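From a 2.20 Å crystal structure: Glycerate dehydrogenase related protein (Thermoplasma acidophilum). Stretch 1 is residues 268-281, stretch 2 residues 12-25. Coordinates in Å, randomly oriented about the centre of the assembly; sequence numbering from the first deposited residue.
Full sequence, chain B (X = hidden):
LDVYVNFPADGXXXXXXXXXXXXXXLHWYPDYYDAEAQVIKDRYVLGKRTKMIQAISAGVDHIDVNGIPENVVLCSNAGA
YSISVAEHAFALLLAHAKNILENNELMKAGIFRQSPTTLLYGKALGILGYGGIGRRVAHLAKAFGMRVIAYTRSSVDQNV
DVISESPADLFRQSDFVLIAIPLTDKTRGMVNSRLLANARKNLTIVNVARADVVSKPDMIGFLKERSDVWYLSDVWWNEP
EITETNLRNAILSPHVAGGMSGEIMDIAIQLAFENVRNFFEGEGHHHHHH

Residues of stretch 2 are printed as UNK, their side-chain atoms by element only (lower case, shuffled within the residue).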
ATOM      1  N   ALA B 268     -17.654   7.341   5.616  1.00 35.16           N
ATOM      2  CA  ALA B 268     -18.623   6.494   6.318  1.00 34.38           C
ATOM      3  C   ALA B 268     -20.028   6.637   5.749  1.00 33.58           C
ATOM      4  O   ALA B 268     -20.682   5.648   5.449  1.00 31.17           O
ATOM      5  CB  ALA B 268     -18.623   6.821   7.812  1.00 33.48           C
ATOM      6  N   ILE B 269     -20.473   7.873   5.560  1.00 33.67           N
ATOM      7  CA  ILE B 269     -21.812   8.109   5.039  1.00 33.80           C
ATOM      8  C   ILE B 269     -22.040   7.493   3.664  1.00 33.36           C
ATOM      9  O   ILE B 269     -23.106   6.953   3.395  1.00 32.39           O
ATOM     10  CB  ILE B 269     -22.162   9.634   5.057  1.00 35.31           C
ATOM     11  CG1 ILE B 269     -23.669   9.814   4.833  1.00 37.84           C
ATOM     12  CG2 ILE B 269     -21.291  10.410   4.074  1.00 35.47           C
ATOM     13  CD1 ILE B 269     -24.522   9.256   5.982  1.00 39.48           C
ATOM     14  N   GLN B 270     -21.027   7.522   2.806  1.00 33.44           N
ATOM     15  CA  GLN B 270     -21.165   6.928   1.480  1.00 32.47           C
ATOM     16  C   GLN B 270     -21.272   5.420   1.545  1.00 31.52           C
ATOM     17  O   GLN B 270     -22.069   4.819   0.840  1.00 29.45           O
ATOM     18  CB  GLN B 270     -19.989   7.300   0.592  1.00 35.00           C
ATOM     19  CG  GLN B 270     -20.190   6.916  -0.854  1.00 37.76           C
ATOM     20  CD  GLN B 270     -19.110   7.485  -1.744  1.00 39.29           C
ATOM     21  OE1 GLN B 270     -18.686   8.629  -1.566  1.00 40.41           O
ATOM     22  NE2 GLN B 270     -18.662   6.696  -2.710  1.00 38.04           N
ATOM     23  N   LEU B 271     -20.445   4.812   2.387  1.00 29.43           N
ATOM     24  CA  LEU B 271     -20.467   3.360   2.558  1.00 27.78           C
ATOM     25  C   LEU B 271     -21.835   2.928   3.090  1.00 27.26           C
ATOM     26  O   LEU B 271     -22.340   1.867   2.729  1.00 24.89           O
ATOM     27  CB  LEU B 271     -19.347   2.910   3.511  1.00 27.51           C
ATOM     28  CG  LEU B 271     -17.910   3.116   2.997  1.00 29.49           C
ATOM     29  CD1 LEU B 271     -16.923   3.014   4.157  1.00 29.65           C
ATOM     30  CD2 LEU B 271     -17.603   2.104   1.887  1.00 27.40           C
ATOM     31  N   ALA B 272     -22.432   3.767   3.938  1.00 27.33           N
ATOM     32  CA  ALA B 272     -23.752   3.482   4.498  1.00 27.08           C
ATOM     33  C   ALA B 272     -24.784   3.381   3.376  1.00 28.45           C
ATOM     34  O   ALA B 272     -25.512   2.401   3.291  1.00 29.93           O
ATOM     35  CB  ALA B 272     -24.155   4.567   5.514  1.00 26.60           C
ATOM     36  N   PHE B 273     -24.830   4.373   2.494  1.00 28.41           N
ATOM     37  CA  PHE B 273     -25.793   4.329   1.388  1.00 30.04           C
ATOM     38  C   PHE B 273     -25.513   3.196   0.430  1.00 30.97           C
ATOM     39  O   PHE B 273     -26.426   2.577  -0.110  1.00 30.19           O
ATOM     40  CB  PHE B 273     -25.811   5.645   0.589  1.00 32.90           C
ATOM     41  CG  PHE B 273     -26.350   6.820   1.351  1.00 36.59           C
ATOM     42  CD1 PHE B 273     -27.523   6.727   2.073  1.00 37.97           C
ATOM     43  CD2 PHE B 273     -25.679   8.021   1.355  1.00 38.49           C
ATOM     44  CE1 PHE B 273     -28.007   7.807   2.791  1.00 38.90           C
ATOM     45  CE2 PHE B 273     -26.164   9.096   2.066  1.00 40.16           C
ATOM     46  CZ  PHE B 273     -27.328   8.983   2.785  1.00 39.57           C
ATOM     47  N   GLU B 274     -24.235   2.936   0.211  1.00 31.54           N
ATOM     48  CA  GLU B 274     -23.836   1.871  -0.677  1.00 31.72           C
ATOM     49  C   GLU B 274     -24.323   0.532  -0.175  1.00 32.57           C
ATOM     50  O   GLU B 274     -24.791  -0.286  -0.958  1.00 32.86           O
ATOM     51  CB  GLU B 274     -22.320   1.870  -0.872  1.00 33.01           C
ATOM     52  CG  GLU B 274     -21.883   2.971  -1.816  1.00 37.75           C
ATOM     53  CD  GLU B 274     -20.378   3.016  -2.070  1.00 39.39           C
ATOM     54  OE1 GLU B 274     -19.596   2.574  -1.209  1.00 40.38           O
ATOM     55  OE2 GLU B 274     -19.971   3.513  -3.138  1.00 41.66           O
ATOM     56  N   ASN B 275     -24.248   0.310   1.131  1.00 31.81           N
ATOM     57  CA  ASN B 275     -24.727  -0.954   1.653  1.00 32.05           C
ATOM     58  C   ASN B 275     -26.216  -1.091   1.418  1.00 31.86           C
ATOM     59  O   ASN B 275     -26.716  -2.192   1.268  1.00 32.39           O
ATOM     60  CB  ASN B 275     -24.452  -1.115   3.147  1.00 32.10           C
ATOM     61  CG  ASN B 275     -24.647  -2.548   3.605  1.00 33.53           C
ATOM     62  OD1 ASN B 275     -25.384  -2.825   4.555  1.00 34.97           O
ATOM     63  ND2 ASN B 275     -23.980  -3.474   2.922  1.00 31.19           N
ATOM     64  N   VAL B 276     -26.925   0.031   1.404  1.00 31.45           N
ATOM     65  CA  VAL B 276     -28.366   0.020   1.165  1.00 32.34           C
ATOM     66  C   VAL B 276     -28.664  -0.465  -0.245  1.00 33.90           C
ATOM     67  O   VAL B 276     -29.545  -1.286  -0.473  1.00 33.56           O
ATOM     68  CB  VAL B 276     -28.970   1.426   1.357  1.00 31.86           C
ATOM     69  CG1 VAL B 276     -30.357   1.489   0.711  1.00 31.47           C
ATOM     70  CG2 VAL B 276     -29.033   1.771   2.850  1.00 31.40           C
ATOM     71  N   ARG B 277     -27.903   0.065  -1.185  1.00 35.10           N
ATOM     72  CA  ARG B 277     -28.026  -0.293  -2.576  1.00 37.75           C
ATOM     73  C   ARG B 277     -27.664  -1.761  -2.787  1.00 35.85           C
ATOM     74  O   ARG B 277     -28.340  -2.481  -3.513  1.00 31.83           O
ATOM     75  CB  ARG B 277     -27.143   0.659  -3.391  1.00 42.85           C
ATOM     76  CG  ARG B 277     -26.171   0.034  -4.339  1.00 49.29           C
ATOM     77  CD  ARG B 277     -26.250   0.796  -5.637  1.00 55.71           C
ATOM     78  NE  ARG B 277     -27.127   0.131  -6.595  1.00 61.27           N
ATOM     79  CZ  ARG B 277     -27.569   0.681  -7.721  1.00 63.85           C
ATOM     80  NH1 ARG B 277     -27.227   1.926  -8.028  1.00 65.84           N
ATOM     81  NH2 ARG B 277     -28.316  -0.029  -8.558  1.00 63.20           N
ATOM     82  N   ASN B 278     -26.609  -2.204  -2.116  1.00 37.32           N
ATOM     83  CA  ASN B 278     -26.157  -3.586  -2.214  1.00 38.62           C
ATOM     84  C   ASN B 278     -27.132  -4.537  -1.568  1.00 39.79           C
ATOM     85  O   ASN B 278     -27.349  -5.644  -2.040  1.00 39.23           O
ATOM     86  CB  ASN B 278     -24.800  -3.746  -1.555  1.00 39.97           C
ATOM     87  CG  ASN B 278     -23.707  -3.103  -2.350  1.00 42.38           C
ATOM     88  OD1 ASN B 278     -22.567  -2.996  -1.893  1.00 44.91           O
ATOM     89  ND2 ASN B 278     -24.041  -2.671  -3.558  1.00 41.94           N
ATOM     90  N   PHE B 279     -27.723  -4.089  -0.475  1.00 40.72           N
ATOM     91  CA  PHE B 279     -28.688  -4.899   0.221  1.00 42.04           C
ATOM     92  C   PHE B 279     -29.844  -5.215  -0.697  1.00 43.61           C
ATOM     93  O   PHE B 279     -30.343  -6.329  -0.700  1.00 43.71           O
ATOM     94  CB  PHE B 279     -29.211  -4.188   1.463  1.00 41.54           C
ATOM     95  CG  PHE B 279     -30.219  -4.991   2.229  1.00 42.12           C
ATOM     96  CD1 PHE B 279     -29.819  -5.915   3.181  1.00 42.19           C
ATOM     97  CD2 PHE B 279     -31.572  -4.849   1.971  1.00 41.24           C
ATOM     98  CE1 PHE B 279     -30.758  -6.682   3.860  1.00 44.32           C
ATOM     99  CE2 PHE B 279     -32.510  -5.612   2.643  1.00 42.20           C
ATOM    100  CZ  PHE B 279     -32.107  -6.527   3.585  1.00 43.18           C
ATOM    101  N   PHE B 280     -30.267  -4.239  -1.487  1.00 45.85           N
ATOM    102  CA  PHE B 280     -31.388  -4.484  -2.360  1.00 48.61           C
ATOM    103  C   PHE B 280     -31.121  -5.192  -3.679  1.00 49.78           C
ATOM    104  O   PHE B 280     -32.059  -5.514  -4.396  1.00 50.48           O
ATOM    105  CB  PHE B 280     -32.220  -3.207  -2.526  1.00 48.99           C
ATOM    106  CG  PHE B 280     -33.063  -2.915  -1.317  1.00 51.64           C
ATOM    107  CD1 PHE B 280     -32.677  -1.956  -0.387  1.00 51.56           C
ATOM    108  CD2 PHE B 280     -34.171  -3.707  -1.030  1.00 52.04           C
ATOM    109  CE1 PHE B 280     -33.370  -1.798   0.812  1.00 51.42           C
ATOM    110  CE2 PHE B 280     -34.872  -3.550   0.166  1.00 52.99           C
ATOM    111  CZ  PHE B 280     -34.466  -2.593   1.090  1.00 51.09           C
ATOM    112  N   GLU B 281     -29.852  -5.454  -3.989  1.00 50.53           N
ATOM    113  CA  GLU B 281     -29.509  -6.229  -5.186  1.00 52.63           C
ATOM    114  C   GLU B 281     -29.501  -7.630  -4.606  1.00 53.39           C
ATOM    115  O   GLU B 281     -29.598  -8.623  -5.320  1.00 53.54           O
ATOM    116  CB  GLU B 281     -28.093  -5.929  -5.698  1.00 53.77           C
ATOM    117  CG  GLU B 281     -27.744  -4.471  -5.788  1.00 57.38           C
ATOM    118  CD  GLU B 281     -28.711  -3.703  -6.660  1.00 59.68           C
ATOM    119  OE1 GLU B 281     -29.937  -3.866  -6.474  1.00 60.76           O
ATOM    120  OE2 GLU B 281     -28.246  -2.933  -7.531  1.00 59.70           O
ATOM    121  N   UNK B  12     -24.439  17.964   0.465  1.00 49.98           N
ATOM    122  CA  UNK B  12     -23.313  17.070   0.222  1.00 51.65           C
ATOM    123  C   UNK B  12     -23.807  15.638   0.381  1.00 50.40           C
ATOM    124  O   UNK B  12     -23.674  14.798  -0.515  1.00 49.56           O
ATOM    125  c   UNK B  12     -22.182  17.328   1.217  1.00 54.26           C
ATOM    126  n   UNK B  12     -19.196  15.714  -0.179  1.00 59.77           N
ATOM    127  c   UNK B  12     -20.534  16.007  -0.289  1.00 57.86           C
ATOM    128  c   UNK B  12     -18.733  16.227   0.945  1.00 59.05           C
ATOM    129  c   UNK B  12     -20.878  16.719   0.812  1.00 57.65           C
ATOM    130  n   UNK B  12     -19.726  16.839   1.563  1.00 58.97           N
ATOM    131  N   UNK B  13     -24.380  15.380   1.547  1.00 49.31           N
ATOM    132  CA  UNK B  13     -24.929  14.080   1.859  1.00 46.95           C
ATOM    133  C   UNK B  13     -25.935  13.739   0.769  1.00 47.35           C
ATOM    134  O   UNK B  13     -25.887  12.666   0.180  1.00 47.98           O
ATOM    135  c   UNK B  13     -24.576  14.630   4.299  1.00 46.38           C
ATOM    136  c   UNK B  13     -25.591  14.116   3.254  1.00 47.14           C
ATOM    137  c   UNK B  13     -26.141  12.749   3.618  1.00 47.11           C
ATOM    138  N   UNK B  14     -26.815  14.679   0.462  1.00 47.95           N
ATOM    139  CA  UNK B  14     -27.814  14.455  -0.568  1.00 47.61           C
ATOM    140  C   UNK B  14     -27.257  14.081  -1.929  1.00 47.91           C
ATOM    141  O   UNK B  14     -27.775  13.172  -2.563  1.00 47.74           O
ATOM    142  c   UNK B  14     -32.294  17.276   2.242  1.00 53.35           C
ATOM    143  c   UNK B  14     -28.719  15.671  -0.697  1.00 50.34           C
ATOM    144  n   UNK B  14     -31.558  17.562   3.296  1.00 52.97           N
ATOM    145  c   UNK B  14     -30.016  15.539   0.050  1.00 52.54           C
ATOM    146  n   UNK B  14     -33.608  17.381   2.301  1.00 51.54           N
ATOM    147  c   UNK B  14     -30.286  16.731   0.920  1.00 53.88           C
ATOM    148  n   UNK B  14     -31.719  16.881   1.117  1.00 55.18           N
ATOM    149  N   UNK B  15     -26.206  14.758  -2.384  1.00 48.06           N
ATOM    150  CA  UNK B  15     -25.642  14.413  -3.689  1.00 48.07           C
ATOM    151  C   UNK B  15     -25.135  12.986  -3.697  1.00 46.08           C
ATOM    152  O   UNK B  15     -25.470  12.205  -4.583  1.00 45.47           O
ATOM    153  c   UNK B  15     -24.118  15.116  -5.578  1.00 56.31           C
ATOM    154  c   UNK B  15     -22.846  15.823  -6.044  1.00 60.78           C
ATOM    155  o   UNK B  15     -22.511  15.694  -7.246  1.00 61.62           O
ATOM    156  o   UNK B  15     -22.184  16.503  -5.226  1.00 62.90           O
ATOM    157  c   UNK B  15     -24.489  15.340  -4.104  1.00 51.33           C
ATOM    158  N   UNK B  16     -24.309  12.663  -2.710  1.00 45.52           N
ATOM    159  CA  UNK B  16     -23.758  11.320  -2.549  1.00 42.65           C
ATOM    160  C   UNK B  16     -24.901  10.327  -2.666  1.00 42.06           C
ATOM    161  O   UNK B  16     -24.832   9.349  -3.414  1.00 40.30           O
ATOM    162  c   UNK B  16     -22.710   9.692  -0.961  1.00 42.50           C
ATOM    163  c   UNK B  16     -21.988  12.133  -0.975  1.00 43.59           C
ATOM    164  c   UNK B  16     -21.215  11.975   0.311  1.00 44.01           C
ATOM    165  c   UNK B  16     -23.130  11.139  -1.157  1.00 42.92           C
ATOM    166  N   UNK B  17     -25.958  10.602  -1.911  1.00 41.10           N
ATOM    167  CA  UNK B  17     -27.141   9.772  -1.924  1.00 41.77           C
ATOM    168  C   UNK B  17     -27.718   9.645  -3.335  1.00 42.41           C
ATOM    169  O   UNK B  17     -27.912   8.533  -3.809  1.00 40.46           O
ATOM    170  c   UNK B  17     -28.177  10.323  -0.949  1.00 41.35           C
ATOM    171  N   UNK B  18     -27.965  10.755  -4.031  1.00 44.48           N
ATOM    172  CA  UNK B  18     -28.514  10.613  -5.385  1.00 47.33           C
ATOM    173  C   UNK B  18     -27.579   9.867  -6.312  1.00 48.02           C
ATOM    174  O   UNK B  18     -28.035   9.200  -7.233  1.00 48.32           O
ATOM    175  c   UNK B  18     -29.136  13.138  -5.188  1.00 54.26           C
ATOM    176  c   UNK B  18     -29.905  14.243  -5.951  1.00 55.83           C
ATOM    177  n   UNK B  18     -27.774  14.385  -7.443  1.00 58.94           N
ATOM    178  c   UNK B  18     -28.844  11.949  -6.073  1.00 50.35           C
ATOM    179  c   UNK B  18     -29.225  14.740  -7.258  1.00 57.93           C
ATOM    180  N   UNK B  19     -26.271   9.973  -6.112  1.00 47.84           N
ATOM    181  CA  UNK B  19     -25.400   9.248  -7.025  1.00 47.83           C
ATOM    182  C   UNK B  19     -25.431   7.770  -6.700  1.00 47.42           C
ATOM    183  O   UNK B  19     -25.674   6.950  -7.581  1.00 46.75           O
ATOM    184  c   UNK B  19     -23.159   9.034  -8.149  1.00 48.85           C
ATOM    185  c   UNK B  19     -23.925   9.710  -7.000  1.00 48.99           C
ATOM    186  o   UNK B  19     -23.852  11.131  -7.168  1.00 50.74           O
ATOM    187  N   UNK B  20     -25.205   7.423  -5.438  1.00 45.71           N
ATOM    188  CA  UNK B  20     -25.205   6.024  -5.034  1.00 44.36           C
ATOM    189  C   UNK B  20     -26.559   5.351  -5.176  1.00 44.87           C
ATOM    190  O   UNK B  20     -26.646   4.216  -5.622  1.00 45.11           O
ATOM    191  c   UNK B  20     -23.302   6.260  -3.379  1.00 43.09           C
ATOM    192  c   UNK B  20     -24.982   4.402  -3.123  1.00 40.93           C
ATOM    193  c   UNK B  20     -24.759   5.848  -3.558  1.00 44.58           C
ATOM    194  N   UNK B  21     -27.616   6.048  -4.782  1.00 45.22           N
ATOM    195  CA  UNK B  21     -28.952   5.470  -4.844  1.00 47.15           C
ATOM    196  C   UNK B  21     -29.791   5.971  -6.010  1.00 48.69           C
ATOM    197  O   UNK B  21     -31.008   6.080  -5.911  1.00 48.80           O
ATOM    198  c   UNK B  21     -29.172   3.470  -2.510  1.00 40.56           C
ATOM    199  c   UNK B  21     -29.402   5.539  -1.051  1.00 41.54           C
ATOM    200  c   UNK B  21     -29.685   5.701  -3.520  1.00 44.68           C
ATOM    201  c   UNK B  21     -28.953   4.980  -2.384  1.00 43.71           C
ATOM    202  N   UNK B  22     -29.132   6.284  -7.116  1.00 50.51           N
ATOM    203  CA  UNK B  22     -29.847   6.750  -8.292  1.00 52.27           C
ATOM    204  C   UNK B  22     -30.644   5.551  -8.800  1.00 51.52           C
ATOM    205  O   UNK B  22     -30.090   4.519  -9.173  1.00 51.64           O
ATOM    206  c   UNK B  22     -28.716   6.446 -10.572  1.00 55.46           C
ATOM    207  o   UNK B  22     -29.357   6.770 -11.592  1.00 57.30           O
ATOM    208  c   UNK B  22     -28.843   7.303  -9.325  1.00 53.96           C
ATOM    209  o   UNK B  22     -27.969   5.448 -10.532  1.00 55.08           O
ATOM    210  N   UNK B  23     -31.964   5.686  -8.761  1.00 52.01           N
ATOM    211  CA  UNK B  23     -32.845   4.604  -9.165  1.00 52.81           C
ATOM    212  C   UNK B  23     -33.703   4.141  -7.993  1.00 52.91           C
ATOM    213  O   UNK B  23     -34.376   3.115  -8.051  1.00 52.62           O
ATOM    214  N   UNK B  24     -33.640   4.910  -6.911  1.00 52.70           N
ATOM    215  CA  UNK B  24     -34.422   4.675  -5.705  1.00 52.08           C
ATOM    216  C   UNK B  24     -35.040   6.014  -5.435  1.00 51.05           C
ATOM    217  O   UNK B  24     -34.418   7.046  -5.672  1.00 51.92           O
ATOM    218  c   UNK B  24     -33.562   4.335  -4.477  1.00 54.25           C
ATOM    219  c   UNK B  24     -33.148   2.007  -3.611  1.00 56.52           C
ATOM    220  c   UNK B  24     -31.248   1.571  -5.569  1.00 56.39           C
ATOM    221  c   UNK B  24     -32.468   0.789  -3.651  1.00 55.67           C
ATOM    222  c   UNK B  24     -31.921   2.774  -5.519  1.00 56.09           C
ATOM    223  c   UNK B  24     -32.876   3.012  -4.546  1.00 55.59           C
ATOM    224  c   UNK B  24     -31.519   0.574  -4.634  1.00 56.57           C
ATOM    225  N   UNK B  25     -36.264   6.005  -4.944  1.00 49.94           N
ATOM    226  CA  UNK B  25     -36.901   7.245  -4.595  1.00 49.24           C
ATOM    227  C   UNK B  25     -36.406   7.546  -3.205  1.00 48.41           C
ATOM    228  O   UNK B  25     -36.389   6.673  -2.338  1.00 48.79           O
ATOM    229  c   UNK B  25     -38.410   7.091  -4.614  1.00 51.68           C
ATOM    230  o   UNK B  25     -38.904   7.383  -6.923  1.00 55.61           O
ATOM    231  o   UNK B  25     -39.303   5.424  -6.047  1.00 57.50           O
ATOM    232  c   UNK B  25     -38.915   6.601  -5.953  1.00 54.95           C
TER

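Position 12 carries one carbon and then a five-membered ring of three carbons and two nitrogens, an imidazole; its side chain is out of reach of stretch 1. It is H12. Position 13 has three carbons, forked at CB. One branch approaches both I269 and F273, and the branched hydrocarbon identifies V13: its CG1 lies 4.0 Å from I269 CG1. Position 14 has three carbons, a nitrogen, and a carbon bearing two more nitrogens, a guanidinium; it points away, and is R14. Position 15 ends its three carbons in two oxygens, without contact: E15.

Position 16 has four carbons, forked at CB with one arm two carbons long, which defines I16. Its CG2 lies 3.8 Å from Q270 CG, and its CD1 4.1 Å from I269 CG2. Position 17 has a single carbon, so it is A17; its CB stands over one face of the F273 ring, 4.1 Å from the centroid and 21° off the normal, a CH-pi contact. Position 18, four carbons in a row ending in nitrogen, is K18, out of reach. Position 19 has a carbon carrying one oxygen and one carbon: T19, whose OG1 donates to E15 O at 3.2 Å.

Position 20 again has three carbons forked at CB and sits among Q270, F273, E274 and R277. It is V20, with CG1 3.7 Å from E274 CG. Position 21 has four carbons forked at the second, hence L21; its CD2 reaches R277 CB at 3.6 Å and V276 CG1 at 4.0 Å. Position 22 has two carbons, the second carrying two oxygens: D22, whose OD2 is 4.4 Å from R277 NH1, beyond a salt bridge. Position 23 has no side-chain atoms and phi/psi of 117/9, where a CB would jam against the preceding carbonyl oxygen; it is G23, within a type II turn from L21 to position 24. Position 24 has one carbon and a six-carbon ring, F24, with CE1 over one face of the R277 guanidinium. Position 25, two carbons and two oxygens, is D25, out of reach.

The helices run roughly parallel, at 28° with axes 9.6 Å apart at closest approach, and interlock through reciprocal knobs: V20 enters stretch 1, while F273 sits among V13, I16, A17 and V20. Beyond this apolar packing, R277 NH1 makes a weak hydrogen bond to V20 O (3.4 Å), while its NH2 forms a salt bridge with E281 OE2 (3.1 Å).

Stretch 2, residues 12-25: HVREIAKTVLDGFD
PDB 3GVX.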